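Local coordinates for sporozoite-specific SAG protein (Toxoplasma gondii, PDB 2WNK) that is a SAG2-related surface antigen of the sporozoite stage, probably displayed on the parasite membrane and, as in other SRS proteins, possibly involved in host-cell attachment, at residues N163-Q175 with V183-L197. Residues are numbered along the deposited sequence; the frame is centred on the assembly and turned at random.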
ATOM      1  N   ASN A 163      10.455   0.620  -2.069  1.00 19.60           N
ATOM      2  CA  ASN A 163       9.464  -0.460  -2.169  1.00 20.45           C
ATOM      3  C   ASN A 163      10.011  -1.844  -2.547  1.00 19.42           C
ATOM      4  O   ASN A 163       9.242  -2.780  -2.654  1.00 21.01           O
ATOM      5  CB  ASN A 163       8.371  -0.077  -3.151  1.00 21.02           C
ATOM      6  CG  ASN A 163       8.907   0.643  -4.346  1.00 24.68           C
ATOM      7  OD1 ASN A 163       9.897   0.224  -4.942  1.00 25.04           O
ATOM      8  ND2 ASN A 163       8.278   1.780  -4.690  1.00 27.78           N
ATOM      9  N   VAL A 164      11.318  -1.949  -2.765  1.00 17.77           N
ATOM     10  CA  VAL A 164      11.999  -3.207  -3.104  1.00 15.69           C
ATOM     11  C   VAL A 164      12.691  -3.776  -1.856  1.00 15.75           C
ATOM     12  O   VAL A 164      13.445  -3.071  -1.212  1.00 16.05           O
ATOM     13  CB  VAL A 164      13.096  -2.943  -4.167  1.00 15.46           C
ATOM     14  CG1 VAL A 164      13.860  -4.230  -4.530  1.00 16.96           C
ATOM     15  CG2 VAL A 164      12.478  -2.326  -5.427  1.00 16.51           C
ATOM     16  N   ILE A 165      12.459  -5.039  -1.518  1.00 13.46           N
ATOM     17  CA  ILE A 165      13.213  -5.699  -0.406  1.00 12.03           C
ATOM     18  C   ILE A 165      14.468  -6.349  -0.998  1.00 11.64           C
ATOM     19  O   ILE A 165      14.395  -7.090  -1.980  1.00 10.05           O
ATOM     20  CB  ILE A 165      12.374  -6.569   0.490  1.00 13.66           C
ATOM     21  CG1 ILE A 165      13.172  -6.837   1.767  1.00 15.10           C
ATOM     22  CG2 ILE A 165      11.913  -7.796  -0.234  1.00 10.64           C
ATOM     23  CD1 ILE A 165      12.322  -7.108   2.983  1.00 20.02           C
ATOM     24  N   LYS A 166      15.618  -6.134  -0.353  1.00 11.04           N
ATOM     25  CA  LYS A 166      16.751  -6.991  -0.401  1.00 11.08           C
ATOM     26  C   LYS A 166      17.176  -7.639   0.893  1.00 10.76           C
ATOM     27  O   LYS A 166      17.137  -6.973   1.915  1.00 11.76           O
ATOM     28  CB  LYS A 166      17.923  -6.067  -0.804  1.00 10.09           C
ATOM     29  CG  LYS A 166      17.730  -5.230  -2.115  1.00 12.73           C
ATOM     30  CD  LYS A 166      17.381  -6.145  -3.280  1.00 17.76           C
ATOM     31  CE  LYS A 166      17.484  -5.279  -4.529  1.00 23.78           C
ATOM     32  NZ  LYS A 166      17.528  -6.072  -5.763  1.00 24.91           N
ATOM     33  N   PRO A 167      17.586  -8.915   0.844  1.00  9.38           N
ATOM     34  CA  PRO A 167      17.512  -9.760  -0.350  1.00  9.23           C
ATOM     35  C   PRO A 167      16.113 -10.015  -0.879  1.00  9.38           C
ATOM     36  O   PRO A 167      15.170 -10.087  -0.115  1.00  9.91           O
ATOM     37  CB  PRO A 167      18.055 -11.105   0.141  1.00  8.97           C
ATOM     38  CG  PRO A 167      18.995 -10.737   1.269  1.00  9.03           C
ATOM     39  CD  PRO A 167      18.171  -9.652   1.981  1.00 10.30           C
ATOM     40  N   ALA A 168      15.999 -10.188  -2.202  1.00  9.90           N
ATOM     41  CA  ALA A 168      14.682 -10.395  -2.793  1.00 10.71           C
ATOM     42  C   ALA A 168      14.172 -11.783  -2.455  1.00  9.82           C
ATOM     43  O   ALA A 168      12.970 -11.968  -2.299  1.00 11.92           O
ATOM     44  CB  ALA A 168      14.724 -10.198  -4.336  1.00  9.74           C
ATOM     45  N   ASN A 169      15.074 -12.754  -2.339  1.00  7.61           N
ATOM     46  CA  ASN A 169      14.697 -14.117  -1.972  1.00  8.34           C
ATOM     47  C   ASN A 169      14.475 -14.158  -0.456  1.00  8.07           C
ATOM     48  O   ASN A 169      15.391 -13.866   0.288  1.00  8.52           O
ATOM     49  CB  ASN A 169      15.857 -15.028  -2.300  1.00  8.32           C
ATOM     50  CG  ASN A 169      15.503 -16.501  -2.247  1.00  7.07           C
ATOM     51  OD1 ASN A 169      14.774 -16.979  -1.358  1.00  8.36           O
ATOM     52  ND2 ASN A 169      16.022 -17.265  -3.231  1.00 14.12           N
ATOM     53  N   ALA A 170      13.302 -14.641  -0.050  1.00  8.60           N
ATOM     54  CA  ALA A 170      12.953 -14.711   1.374  1.00  7.92           C
ATOM     55  C   ALA A 170      13.781 -15.675   2.209  1.00 10.40           C
ATOM     56  O   ALA A 170      13.820 -15.554   3.441  1.00 11.15           O
ATOM     57  CB  ALA A 170      11.462 -15.010   1.508  1.00  9.38           C
ATOM     58  N   ALA A 171      14.468 -16.597   1.544  1.00  8.83           N
ATOM     59  CA  ALA A 171      15.427 -17.527   2.188  1.00  9.23           C
ATOM     60  C   ALA A 171      16.752 -16.854   2.537  1.00  8.60           C
ATOM     61  O   ALA A 171      17.558 -17.398   3.304  1.00 11.06           O
ATOM     62  CB  ALA A 171      15.691 -18.715   1.288  1.00  9.51           C
ATOM     63  N   LYS A 172      16.984 -15.664   1.999  1.00  9.72           N
ATOM     64  CA  LYS A 172      18.270 -15.000   2.150  1.00  8.43           C
ATOM     65  C   LYS A 172      18.131 -13.754   3.045  1.00  8.33           C
ATOM     66  O   LYS A 172      17.067 -13.133   3.149  1.00  8.03           O
ATOM     67  CB  LYS A 172      18.804 -14.596   0.766  1.00  8.95           C
ATOM     68  CG  LYS A 172      19.028 -15.782  -0.180  1.00  9.08           C
ATOM     69  CD  LYS A 172      20.153 -16.720   0.262  1.00 16.29           C
ATOM     70  CE  LYS A 172      20.733 -17.368  -0.970  1.00 17.81           C
ATOM     71  NZ  LYS A 172      21.836 -18.346  -0.719  1.00 18.95           N
ATOM     72  N   VAL A 173      19.232 -13.411   3.705  1.00  8.76           N
ATOM     73  CA  VAL A 173      19.253 -12.271   4.609  1.00  7.24           C
ATOM     74  C   VAL A 173      20.627 -11.612   4.522  1.00  7.17           C
ATOM     75  O   VAL A 173      21.554 -12.237   4.037  1.00  8.38           O
ATOM     76  CB  VAL A 173      18.959 -12.740   6.061  1.00  7.22           C
ATOM     77  CG1 VAL A 173      20.090 -13.519   6.690  1.00  8.24           C
ATOM     78  CG2 VAL A 173      18.601 -11.523   6.905  1.00  8.73           C
ATOM     79  N   LEU A 174      20.816 -10.386   4.973  1.00  7.36           N
ATOM     80  CA  LEU A 174      22.126  -9.784   4.945  1.00  6.79           C
ATOM     81  C   LEU A 174      22.661  -9.733   6.385  1.00  8.53           C
ATOM     82  O   LEU A 174      21.873  -9.732   7.353  1.00  8.30           O
ATOM     83  CB  LEU A 174      21.977  -8.350   4.437  1.00  7.37           C
ATOM     84  CG  LEU A 174      21.557  -8.395   2.980  1.00  7.66           C
ATOM     85  CD1 LEU A 174      20.926  -7.029   2.773  1.00  8.63           C
ATOM     86  CD2 LEU A 174      22.737  -8.714   2.004  1.00 12.22           C
ATOM     87  N   GLN A 175      23.982  -9.773   6.537  1.00  7.84           N
ATOM     88  CA  GLN A 175      24.618  -9.712   7.896  1.00  7.75           C
ATOM     89  C   GLN A 175      24.578  -8.251   8.325  1.00  8.47           C
ATOM     90  O   GLN A 175      24.923  -7.372   7.535  1.00  9.13           O
ATOM     91  CB  GLN A 175      25.961 -10.416   7.924  1.00  9.07           C
ATOM     92  CG  GLN A 175      25.743 -11.908   7.823  1.00 11.60           C
ATOM     93  CD  GLN A 175      27.009 -12.681   7.765  1.00 16.58           C
ATOM     94  OE1 GLN A 175      28.082 -12.117   7.631  1.00 19.95           O
ATOM     95  NE2 GLN A 175      26.897 -14.000   7.825  1.00 17.01           N
ATOM     96  N   VAL A 183      23.475 -14.091   3.055  1.00 13.22           N
ATOM     97  CA  VAL A 183      23.591 -15.445   3.520  1.00 11.88           C
ATOM     98  C   VAL A 183      22.189 -16.057   3.672  1.00 10.79           C
ATOM     99  O   VAL A 183      21.212 -15.344   3.608  1.00  9.52           O
ATOM    100  CB  VAL A 183      24.398 -15.568   4.846  1.00 14.22           C
ATOM    101  CG1 VAL A 183      25.802 -14.926   4.752  1.00 14.53           C
ATOM    102  CG2 VAL A 183      23.623 -14.969   6.000  1.00 11.77           C
ATOM    103  N   ASP A 184      22.096 -17.382   3.794  1.00 10.15           N
ATOM    104  CA  ASP A 184      20.805 -18.025   4.068  1.00 10.53           C
ATOM    105  C   ASP A 184      20.317 -17.679   5.466  1.00 11.34           C
ATOM    106  O   ASP A 184      21.046 -17.851   6.448  1.00 11.41           O
ATOM    107  CB  ASP A 184      20.950 -19.550   3.960  1.00 10.87           C
ATOM    108  CG  ASP A 184      21.222 -20.003   2.547  1.00 12.27           C
ATOM    109  OD1 ASP A 184      20.352 -19.788   1.690  1.00 21.58           O
ATOM    110  OD2 ASP A 184      22.259 -20.644   2.294  1.00 13.98           O
ATOM    111  N   LEU A 185      19.077 -17.190   5.556  1.00 10.96           N
ATOM    112  CA  LEU A 185      18.444 -16.904   6.831  1.00  9.22           C
ATOM    113  C   LEU A 185      18.691 -17.999   7.876  1.00  9.13           C
ATOM    114  O   LEU A 185      19.149 -17.728   8.992  1.00  7.87           O
ATOM    115  CB  LEU A 185      16.944 -16.620   6.640  1.00  8.76           C
ATOM    116  CG  LEU A 185      16.138 -16.408   7.934  1.00  9.87           C
ATOM    117  CD1 LEU A 185      16.698 -15.234   8.800  1.00  9.72           C
ATOM    118  CD2 LEU A 185      14.642 -16.233   7.659  1.00 13.74           C
ATOM    119  N   VAL A 186      18.428 -19.253   7.506  1.00  8.90           N
ATOM    120  CA  VAL A 186      18.444 -20.320   8.471  1.00 10.08           C
ATOM    121  C   VAL A 186      19.840 -20.753   8.828  1.00  9.49           C
ATOM    122  O   VAL A 186      20.016 -21.495   9.796  1.00 10.63           O
ATOM    123  CB  VAL A 186      17.621 -21.560   8.056  1.00  8.87           C
ATOM    124  CG1 VAL A 186      16.112 -21.233   7.969  1.00  9.80           C
ATOM    125  CG2 VAL A 186      18.141 -22.184   6.785  1.00  8.81           C
ATOM    126  N   SER A 187      20.844 -20.296   8.076  1.00  9.15           N
ATOM    127  CA  SER A 187      22.200 -20.429   8.581  1.00 10.40           C
ATOM    128  C   SER A 187      22.474 -19.582   9.814  1.00  8.10           C
ATOM    129  O   SER A 187      23.394 -19.889  10.585  1.00 10.85           O
ATOM    130  CB  SER A 187      23.271 -20.120   7.511  1.00 10.82           C
ATOM    131  OG  SER A 187      23.363 -18.710   7.357  1.00 16.13           O
ATOM    132  N   LEU A 188      21.789 -18.453   9.982  1.00  8.39           N
ATOM    133  CA  LEU A 188      22.023 -17.692  11.204  1.00  7.48           C
ATOM    134  C   LEU A 188      21.016 -18.035  12.310  1.00  7.08           C
ATOM    135  O   LEU A 188      21.354 -18.076  13.515  1.00  7.45           O
ATOM    136  CB  LEU A 188      21.898 -16.224  10.871  1.00  7.32           C
ATOM    137  CG  LEU A 188      22.772 -15.735   9.703  1.00 10.14           C
ATOM    138  CD1 LEU A 188      22.550 -14.245   9.583  1.00  8.56           C
ATOM    139  CD2 LEU A 188      24.183 -15.924  10.099  1.00 10.09           C
ATOM    140  N   VAL A 189      19.776 -18.301  11.899  1.00  7.24           N
ATOM    141  CA  VAL A 189      18.720 -18.630  12.853  1.00  7.59           C
ATOM    142  C   VAL A 189      17.926 -19.764  12.289  1.00  7.70           C
ATOM    143  O   VAL A 189      17.005 -19.582  11.513  1.00  9.74           O
ATOM    144  CB  VAL A 189      17.809 -17.427  13.177  1.00  5.96           C
ATOM    145  CG1 VAL A 189      16.826 -17.783  14.317  1.00  9.21           C
ATOM    146  CG2 VAL A 189      18.612 -16.170  13.608  1.00  8.73           C
ATOM    147  N   PRO A 190      18.346 -20.993  12.625  1.00  7.89           N
ATOM    148  CA  PRO A 190      17.704 -22.237  12.182  1.00  8.45           C
ATOM    149  C   PRO A 190      16.208 -22.146  12.431  1.00  9.80           C
ATOM    150  O   PRO A 190      15.792 -21.644  13.483  1.00 10.72           O
ATOM    151  CB  PRO A 190      18.369 -23.251  13.054  1.00  9.32           C
ATOM    152  CG  PRO A 190      19.812 -22.721  13.087  1.00  8.46           C
ATOM    153  CD  PRO A 190      19.592 -21.243  13.349  1.00  8.88           C
ATOM    154  N   HIS A 191      15.432 -22.496  11.411  1.00 11.18           N
ATOM    155  CA  HIS A 191      13.961 -22.653  11.507  1.00 11.47           C
ATOM    156  C   HIS A 191      13.214 -21.323  11.421  1.00 12.49           C
ATOM    157  O   HIS A 191      11.976 -21.280  11.437  1.00 14.12           O
ATOM    158  CB  HIS A 191      13.499 -23.449  12.763  1.00 10.62           C
ATOM    159  CG  HIS A 191      14.377 -24.600  13.158  1.00 11.06           C
ATOM    160  ND1 HIS A 191      14.596 -25.692  12.349  1.00 12.75           N
ATOM    161  CD2 HIS A 191      15.074 -24.832  14.298  1.00 10.28           C
ATOM    162  CE1 HIS A 191      15.372 -26.554  12.982  1.00 15.38           C
ATOM    163  NE2 HIS A 191      15.686 -26.046  14.164  1.00 13.04           N
ATOM    164  N   ALA A 192      13.951 -20.222  11.333  1.00 10.48           N
ATOM    165  CA  ALA A 192      13.336 -18.930  11.110  1.00 11.70           C
ATOM    166  C   ALA A 192      12.833 -18.786   9.672  1.00 11.20           C
ATOM    167  O   ALA A 192      13.305 -19.469   8.755  1.00 12.27           O
ATOM    168  CB  ALA A 192      14.278 -17.812  11.426  1.00 10.89           C
ATOM    169  N   SER A 193      11.902 -17.868   9.493  1.00 10.87           N
ATOM    170  CA  SER A 193      11.343 -17.583   8.146  1.00 11.16           C
ATOM    171  C   SER A 193      10.917 -16.150   7.997  1.00 11.06           C
ATOM    172  O   SER A 193      10.549 -15.489   8.947  1.00 11.59           O
ATOM    173  CB  SER A 193      10.149 -18.516   7.810  1.00 12.10           C
ATOM    174  OG  SER A 193       9.117 -18.420   8.776  1.00 18.24           O
ATOM    175  N   ARG A 194      10.968 -15.674   6.753  1.00 11.79           N
ATOM    176  CA  ARG A 194      10.531 -14.339   6.413  1.00 11.86           C
ATOM    177  C   ARG A 194       9.345 -14.474   5.469  1.00 12.09           C
ATOM    178  O   ARG A 194       9.383 -15.313   4.555  1.00 12.17           O
ATOM    179  CB  ARG A 194      11.687 -13.552   5.735  1.00 14.00           C
ATOM    180  CG  ARG A 194      11.446 -12.096   5.599  1.00 17.82           C
ATOM    181  CD  ARG A 194      10.888 -11.798   4.238  1.00 25.16           C
ATOM    182  NE  ARG A 194      11.921 -11.639   3.252  1.00 23.20           N
ATOM    183  CZ  ARG A 194      11.666 -11.459   1.956  1.00 17.51           C
ATOM    184  NH1 ARG A 194      10.418 -11.477   1.498  1.00 17.23           N
ATOM    185  NH2 ARG A 194      12.653 -11.293   1.108  1.00 15.97           N
ATOM    186  N   SER A 195       8.292 -13.667   5.672  1.00 12.34           N
ATOM    187  CA  SER A 195       7.088 -13.754   4.800  1.00 12.69           C
ATOM    188  C   SER A 195       7.372 -13.139   3.417  1.00 14.26           C
ATOM    189  O   SER A 195       8.314 -12.358   3.247  1.00 12.97           O
ATOM    190  CB  SER A 195       5.932 -12.994   5.480  1.00 14.01           C
ATOM    191  OG  SER A 195       6.213 -11.586   5.500  1.00 11.36           O
ATOM    192  N   ALA A 196       6.531 -13.453   2.428  1.00 15.30           N
ATOM    193  CA  ALA A 196       6.626 -12.820   1.121  1.00 17.04           C
ATOM    194  C   ALA A 196       6.295 -11.346   1.155  1.00 18.66           C
ATOM    195  O   ALA A 196       5.442 -10.918   1.912  1.00 19.93           O
ATOM    196  CB  ALA A 196       5.690 -13.566   0.119  1.00 17.50           C
ATOM    197  N   LEU A 197       6.966 -10.543   0.348  1.00 19.20           N
ATOM    198  CA  LEU A 197       6.677  -9.104   0.365  1.00 21.37           C
ATOM    199  C   LEU A 197       5.193  -8.765   0.046  1.00 24.10           C
ATOM    200  O   LEU A 197       4.749  -8.967  -1.061  1.00 24.15           O
ATOM    201  CB  LEU A 197       7.646  -8.378  -0.588  1.00 20.11           C
ATOM    202  CG  LEU A 197       7.593  -6.843  -0.603  1.00 20.57           C
ATOM    203  CD1 LEU A 197       7.829  -6.253   0.771  1.00 18.82           C
ATOM    204  CD2 LEU A 197       8.603  -6.252  -1.621  1.00 21.99           C
TER
HETATM  205  O   HOH W   1      15.110 -11.395   2.210  1.00 12.40           O
HETATM  206  O   HOH W   2      10.848 -10.770  -1.566  1.00 22.85           O
HETATM  207  O   HOH W   3      12.237 -17.444   4.762  1.00 12.58           O
HETATM  208  O   HOH W   4      16.963 -19.710   4.824  1.00 13.51           O
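Val173 and Val183 face each other as an antiparallel hydrogen-bonded pair: Val173 N gives to Val183 O at 2.8 Å, and Val183 N returns a nearly straight bond (172°) to Val173 O. Two residues on, beyond the Lys172-Asp184 pair, Leu185 N bonds to Ala171 O at 2.7 Å, while water 4 joins that same oxygen to Val186 N.

From this non-hydrogen-bonded pair the Lys172 chain runs alongside that of Asp184 in the same direction. A turn in the lysine chain at chi2 (-67°) brings NZ within 3.2 Å of Asp184 OD1 in a salt bridge; NZ approaches OD1 from above the carboxylate plane.

Strands 172-174 and 182-184 form a short hairpin at one edge of the second SRS domain, a beta sandwich; strand 164-166 borders one sheet of it and strand 193-194 another. Arg194 reaches between these edges. Two successive kinks in its chain lay the guanidinium against the Asn169-Lys172 type I turn, with Ala170 CA over one face, 3.4 Å from NH2. In the guanidinium plane, NH1 bonds to Ser195 O at 2.9 Å and water 1 takes a bond from NH2; the NH2 bond to Ala168 O is weak. Asn169 OD1 accepts from Ala171 N, an Asx turn within the same loop.

Apolar contacts form two groups. Val173 CG1 meets Val183 CG2 and Leu188 CD1, each at 3.9 Å, and Val173 also touches Tyr219 of strand 215-222. Farther along, Ile165 CG2 packs on Leu197 CD2, both side chains resting on Ile203 of strand 202-207.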